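Cellulase (Xanthomonas axonopodis pv. citri, PDB 4W7W) probably hydrolyses beta-1,4-glucosidic bonds of cellulose, as a family 5 glycoside hydrolase built on an eight-stranded barrel that binds cello-oligosaccharides. Local coordinates at residues V147-A160 with A179-T191. Sequence-based numbering, arbitrary orientation. Where two conformers were deposited one is given.
With BGC (beta-D-glucopyranose), chain C; BGC (beta-D-glucopyranose), chain B.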
loop_
_atom_site.group_PDB
_atom_site.type_symbol
_atom_site.label_atom_id
_atom_site.label_comp_id
_atom_site.label_asym_id
_atom_site.label_seq_id
_atom_site.Cartn_x
_atom_site.Cartn_y
_atom_site.Cartn_z
ATOM N N VAL A 147 9.462 9.131 -4.974
ATOM C CA VAL A 147 9.372 7.928 -4.155
ATOM C C VAL A 147 8.646 8.189 -2.845
ATOM O O VAL A 147 8.949 9.162 -2.139
ATOM C CB VAL A 147 10.773 7.351 -3.903
ATOM C CG1 VAL A 147 10.681 6.134 -2.998
ATOM C CG2 VAL A 147 11.452 6.994 -5.212
ATOM N N ILE A 148 7.701 7.300 -2.542
ATOM C CA ILE A 148 6.924 7.308 -1.309
ATOM C C ILE A 148 7.255 6.013 -0.565
ATOM O O ILE A 148 7.374 4.946 -1.192
ATOM C CB ILE A 148 5.414 7.396 -1.645
ATOM C CG1 ILE A 148 5.098 8.722 -2.346
ATOM C CG2 ILE A 148 4.570 7.214 -0.409
ATOM C CD1 ILE A 148 3.738 8.766 -3.000
ATOM N N PHE A 149 7.424 6.102 0.760
ATOM C CA PHE A 149 7.845 4.936 1.548
ATOM C C PHE A 149 6.623 4.282 2.213
ATOM O O PHE A 149 6.064 4.824 3.160
ATOM C CB PHE A 149 8.861 5.342 2.604
ATOM C CG PHE A 149 10.111 5.982 2.054
ATOM C CD1 PHE A 149 10.669 5.628 0.840
ATOM C CD2 PHE A 149 10.776 6.919 2.810
ATOM C CE1 PHE A 149 11.847 6.215 0.402
ATOM C CE2 PHE A 149 11.960 7.511 2.369
ATOM C CZ PHE A 149 12.502 7.138 1.171
ATOM N N GLY A 150 6.226 3.116 1.709
ATOM C CA GLY A 150 5.125 2.340 2.295
ATOM C C GLY A 150 5.667 1.359 3.311
ATOM O O GLY A 150 6.061 0.236 2.977
ATOM N N LEU A 151 5.706 1.788 4.566
ATOM C CA LEU A 151 6.458 1.069 5.599
ATOM C C LEU A 151 6.199 -0.424 5.703
ATOM O O LEU A 151 7.128 -1.192 5.918
ATOM C CB LEU A 151 6.210 1.687 6.968
ATOM C CG LEU A 151 6.600 3.154 7.124
ATOM C CD1 LEU A 151 6.491 3.536 8.590
ATOM C CD2 LEU A 151 7.993 3.424 6.550
ATOM N N MET A 152 4.931 -0.839 5.637
ATOM C CA MET A 152 4.644 -2.250 5.828
ATOM C C MET A 152 3.248 -2.578 5.367
ATOM O O MET A 152 2.279 -1.979 5.837
ATOM C CB MET A 152 4.733 -2.624 7.312
ATOM C CG MET A 152 4.500 -4.093 7.602
ATOM S SD MET A 152 5.653 -5.219 6.793
ATOM C CE MET A 152 7.168 -4.785 7.648
ATOM N N ASN A 153 3.113 -3.567 4.501
ATOM C CA ASN A 153 1.787 -4.003 4.102
ATOM C C ASN A 153 1.106 -4.753 5.241
ATOM O O ASN A 153 1.616 -5.781 5.690
ATOM C CB ASN A 153 1.840 -4.908 2.899
ATOM C CG ASN A 153 0.457 -5.269 2.434
ATOM O OD1 ASN A 153 -0.291 -4.383 2.020
ATOM N ND2 ASN A 153 0.090 -6.529 2.517
ATOM N N GLU A 154 -0.068 -4.272 5.656
ATOM C CA GLU A 154 -0.980 -5.027 6.545
ATOM C C GLU A 154 -0.311 -5.721 7.739
ATOM O O GLU A 154 -0.398 -6.945 7.897
ATOM C CB GLU A 154 -1.818 -6.020 5.739
ATOM C CG GLU A 154 -2.681 -5.299 4.725
ATOM C CD GLU A 154 -3.678 -6.195 4.027
ATOM O OE1 GLU A 154 -3.714 -7.398 4.330
ATOM O OE2 GLU A 154 -4.430 -5.664 3.161
ATOM N N PRO A 155 0.325 -4.948 8.625
ATOM C CA PRO A 155 0.695 -5.544 9.907
ATOM C C PRO A 155 -0.523 -6.201 10.558
ATOM O O PRO A 155 -1.636 -5.701 10.450
ATOM C CB PRO A 155 1.145 -4.342 10.748
ATOM C CG PRO A 155 1.433 -3.242 9.770
ATOM C CD PRO A 155 0.465 -3.485 8.638
ATOM N N ASN A 156 -0.297 -7.324 11.223
ATOM C CA ASN A 156 -1.332 -8.014 11.983
ATOM C C ASN A 156 -0.585 -8.928 12.951
ATOM O O ASN A 156 0.623 -9.113 12.818
ATOM C CB ASN A 156 -2.243 -8.812 11.048
ATOM C CG ASN A 156 -1.519 -9.905 10.314
ATOM O OD1 ASN A 156 -0.865 -9.672 9.265
ATOM N ND2 ASN A 156 -1.581 -11.082 10.843
ATOM N N GLY A 157 -1.285 -9.467 13.947
ATOM C CA GLY A 157 -0.618 -10.399 14.858
ATOM C C GLY A 157 0.358 -9.709 15.801
ATOM O O GLY A 157 1.295 -10.340 16.300
ATOM N N ILE A 158 0.120 -8.423 16.033
ATOM C CA ILE A 158 0.945 -7.556 16.866
ATOM C C ILE A 158 -0.013 -6.515 17.418
ATOM O O ILE A 158 -0.918 -6.079 16.698
ATOM C CB ILE A 158 2.139 -6.951 16.063
ATOM C CG1 ILE A 158 2.988 -6.038 16.950
ATOM C CG2 ILE A 158 1.669 -6.243 14.797
ATOM C CD1 ILE A 158 4.338 -5.702 16.359
ATOM N N SER A 159 0.123 -6.142 18.685
ATOM C CA SER A 159 -0.802 -5.177 19.260
ATOM C C SER A 159 -0.631 -3.816 18.614
ATOM O O SER A 159 0.423 -3.516 18.038
ATOM C CB SER A 159 -0.588 -5.049 20.760
ATOM O OG SER A 159 0.619 -4.360 21.015
ATOM N N ALA A 160 -1.653 -2.989 18.739
ATOM C CA ALA A 160 -1.580 -1.652 18.186
ATOM C C ALA A 160 -0.453 -0.810 18.813
ATOM O O ALA A 160 0.287 -0.168 18.081
ATOM C CB ALA A 160 -2.931 -0.953 18.229
ATOM N N ALA A 179 16.068 12.066 4.636
ATOM C CA ALA A 179 14.979 11.861 3.684
ATOM C C ALA A 179 13.742 12.636 4.104
ATOM O O ALA A 179 13.301 12.559 5.260
ATOM C CB ALA A 179 14.656 10.385 3.588
ATOM N N LYS A 180 13.154 13.345 3.133
ATOM C CA LYS A 180 11.948 14.140 3.348
ATOM C C LYS A 180 10.718 13.516 2.693
ATOM O O LYS A 180 9.642 14.097 2.711
ATOM C CB LYS A 180 12.161 15.559 2.827
ATOM C CG LYS A 180 13.282 16.305 3.524
ATOM C CD LYS A 180 13.461 17.711 2.974
ATOM C CE LYS A 180 14.492 18.505 3.769
ATOM N NZ LYS A 180 14.881 19.761 3.074
ATOM N N ASN A 181 10.874 12.316 2.145
ATOM C CA ASN A 181 9.834 11.670 1.374
ATOM C C ASN A 181 8.591 11.413 2.215
ATOM O O ASN A 181 8.662 11.247 3.428
ATOM C CB ASN A 181 10.321 10.316 0.860
ATOM C CG ASN A 181 11.652 10.380 0.134
ATOM O OD1 ASN A 181 12.666 10.748 0.724
ATOM N ND2 ASN A 181 11.672 9.990 -1.131
ATOM N N LEU A 182 7.442 11.343 1.552
ATOM C CA LEU A 182 6.204 10.948 2.204
ATOM C C LEU A 182 6.352 9.527 2.733
ATOM O O LEU A 182 6.818 8.631 2.005
ATOM C CB LEU A 182 5.054 11.021 1.189
ATOM C CG LEU A 182 3.681 10.582 1.714
ATOM C CD1 LEU A 182 3.164 11.435 2.861
ATOM C CD2 LEU A 182 2.690 10.583 0.575
ATOM N N ILE A 183 5.943 9.326 3.985
ATOM C CA ILE A 183 5.901 8.016 4.615
ATOM C C ILE A 183 4.427 7.649 4.798
ATOM O O ILE A 183 3.658 8.422 5.382
ATOM C CB ILE A 183 6.602 8.023 5.994
ATOM C CG1 ILE A 183 8.086 8.307 5.836
ATOM C CG2 ILE A 183 6.386 6.689 6.689
ATOM C CD1 ILE A 183 8.772 8.604 7.156
ATOM N N LEU A 184 4.062 6.460 4.330
ATOM C CA LEU A 184 2.737 5.884 4.559
ATOM C C LEU A 184 2.844 4.893 5.718
ATOM O O LEU A 184 3.566 3.898 5.633
ATOM C CB LEU A 184 2.203 5.171 3.322
ATOM C CG LEU A 184 2.090 6.048 2.077
ATOM C CD1 LEU A 184 1.499 5.227 0.945
ATOM C CD2 LEU A 184 1.273 7.299 2.330
ATOM N N VAL A 185 2.110 5.187 6.789
ATOM C CA VAL A 185 2.158 4.446 8.053
ATOM C C VAL A 185 0.869 3.657 8.221
ATOM O O VAL A 185 -0.197 4.248 8.255
ATOM C CB VAL A 185 2.248 5.404 9.272
ATOM C CG1 VAL A 185 2.366 4.618 10.570
ATOM C CG2 VAL A 185 3.415 6.345 9.117
ATOM N N PRO A 186 0.957 2.327 8.344
ATOM C CA PRO A 186 -0.237 1.540 8.592
ATOM C C PRO A 186 -0.458 1.339 10.087
ATOM O O PRO A 186 0.429 1.615 10.901
ATOM C CB PRO A 186 0.132 0.212 7.954
ATOM C CG PRO A 186 1.587 0.063 8.293
ATOM C CD PRO A 186 2.152 1.469 8.218
ATOM N N GLY A 187 -1.635 0.812 10.419
ATOM C CA GLY A 187 -1.888 0.222 11.717
ATOM C C GLY A 187 -1.755 -1.285 11.675
ATOM O O GLY A 187 -1.386 -1.864 10.653
ATOM N N THR A 188 -2.064 -1.909 12.819
ATOM C CA THR A 188 -2.176 -3.350 12.870
ATOM C C THR A 188 -3.577 -3.773 12.368
ATOM O O THR A 188 -4.266 -2.986 11.706
ATOM C CB THR A 188 -1.792 -3.907 14.248
ATOM O OG1 THR A 188 -1.676 -5.318 14.138
ATOM C CG2 THR A 188 -2.768 -3.511 15.343
ATOM N N ALA A 189 -3.994 -5.014 12.629
ATOM C CA ALA A 189 -5.328 -5.472 12.179
ATOM C C ALA A 189 -5.495 -5.304 10.671
ATOM O O ALA A 189 -6.563 -4.934 10.161
ATOM C CB ALA A 189 -6.458 -4.783 12.954
ATOM N N TYR A 190 -4.429 -5.616 9.930
ATOM C CA TYR A 190 -4.430 -5.546 8.469
ATOM C C TYR A 190 -4.715 -4.123 7.980
ATOM O O TYR A 190 -5.144 -3.927 6.846
ATOM C CB TYR A 190 -5.389 -6.553 7.837
ATOM C CG TYR A 190 -5.151 -7.973 8.271
ATOM C CD1 TYR A 190 -4.278 -8.790 7.586
ATOM C CD2 TYR A 190 -5.832 -8.495 9.356
ATOM C CE1 TYR A 190 -4.079 -10.096 7.989
ATOM C CE2 TYR A 190 -5.654 -9.796 9.762
ATOM C CZ TYR A 190 -4.780 -10.597 9.073
ATOM O OH TYR A 190 -4.607 -11.909 9.477
ATOM N N THR A 191 -4.445 -3.149 8.850
ATOM C CA THR A 191 -4.692 -1.739 8.627
ATOM C C THR A 191 -6.052 -1.443 7.994
ATOM O O THR A 191 -6.213 -0.546 7.179
ATOM C CB THR A 191 -3.469 -1.070 7.938
ATOM O OG1 THR A 191 -3.447 0.297 8.321
ATOM C CG2 THR A 191 -3.364 -1.234 6.407
HETATM C C2 BGC C . -6.543 -11.503 4.827
HETATM C C3 BGC C . -5.390 -10.892 4.044
HETATM C C4 BGC C . -5.851 -9.676 3.246
HETATM C C5 BGC C . -6.599 -8.710 4.158
HETATM C C6 BGC C . -7.233 -7.575 3.377
HETATM C C1 BGC C . -7.198 -10.425 5.669
HETATM O O2 BGC C . -6.088 -12.548 5.693
HETATM O O3 BGC C . -4.855 -11.869 3.152
HETATM O O4 BGC C . -4.744 -9.048 2.597
HETATM O O5 BGC C . -7.669 -9.379 4.824
HETATM O O6 BGC C . -7.983 -6.717 4.244
HETATM C C2 BGC B . -10.115 -8.739 8.791
HETATM C C3 BGC B . -9.554 -9.165 7.447
HETATM C C4 BGC B . -8.647 -10.396 7.593
HETATM C C5 BGC B . -9.290 -11.507 8.408
HETATM C C6 BGC B . -8.301 -12.640 8.692
HETATM C C1 BGC B . -10.698 -9.920 9.544
HETATM O O2 BGC B . -11.100 -7.709 8.615
HETATM O O3 BGC B . -8.810 -8.057 6.955
HETATM O O4 BGC B . -8.317 -10.975 6.328
HETATM O O5 BGC B . -9.753 -10.992 9.659
HETATM O O6 BGC B . -9.009 -13.731 9.293
HETATM O O HOH W 1 7.605 11.444 -1.331
HETATM O O HOH W 2 2.747 1.195 4.872
#
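Phe149 and Ile183 pair in parallel register where strands 147-150 and 183-186 run side by side. These are neighbouring strands of the (beta/alpha)8 barrel, joined by helix 160-176 in a beta-alpha-beta unit. Phe149 N donates to Leu182 O (2.9 Å), and Phe149 O accepts from Leu184 N. Leu151 N continues the pairing to Leu184 O.

The strand region is buried and tightly packed. Ile148 CG2 lies 3.7 Å from Leu184 CG. On the face bearing Phe149 and Ile183, Asn181 CB sits over the rim of the Phe149 ring. The Asn181 amide stacks on that ring with the planes 25° apart. Asn181 ND2 donates a nearly straight hydrogen bond (169°) to Val147 O, 3.0 Å away, and so fixes the amide. Water 1 also links Val147 O to Leu182 N.

Beyond the strands lies the more open side, though only Asn156, Ile158, Ala189 and Tyr190 are partly exposed here. Pro155 and Thr188 stay buried and hydrogen-bonded. Pro155 O accepts from Tyr190 N (2.8 Å). Thr188 OG1, anti to its backbone nitrogen (chi1 -169°), donates a hydrogen bond to Ile158 O (2.8 Å). Asn156 CB lies over the centre of the Tyr190 ring, 3.6 Å from its centroid. The opposite ring face carries two glucose units, nearest through C1 of the chain C unit and C4 of the chain B unit.

Glu154 OE1 sits at the edge of the same ring and accepts a hydrogen bond from O4 of the chain C glucose (2.6 Å). Glu154 OE2 is hydrogen-bonded to His224 ND1. The barrel end thus offers a carboxylate and an aromatic platform together, consistent with sugar binding by hydrogen bonding and by packing of the sugar against the ring face.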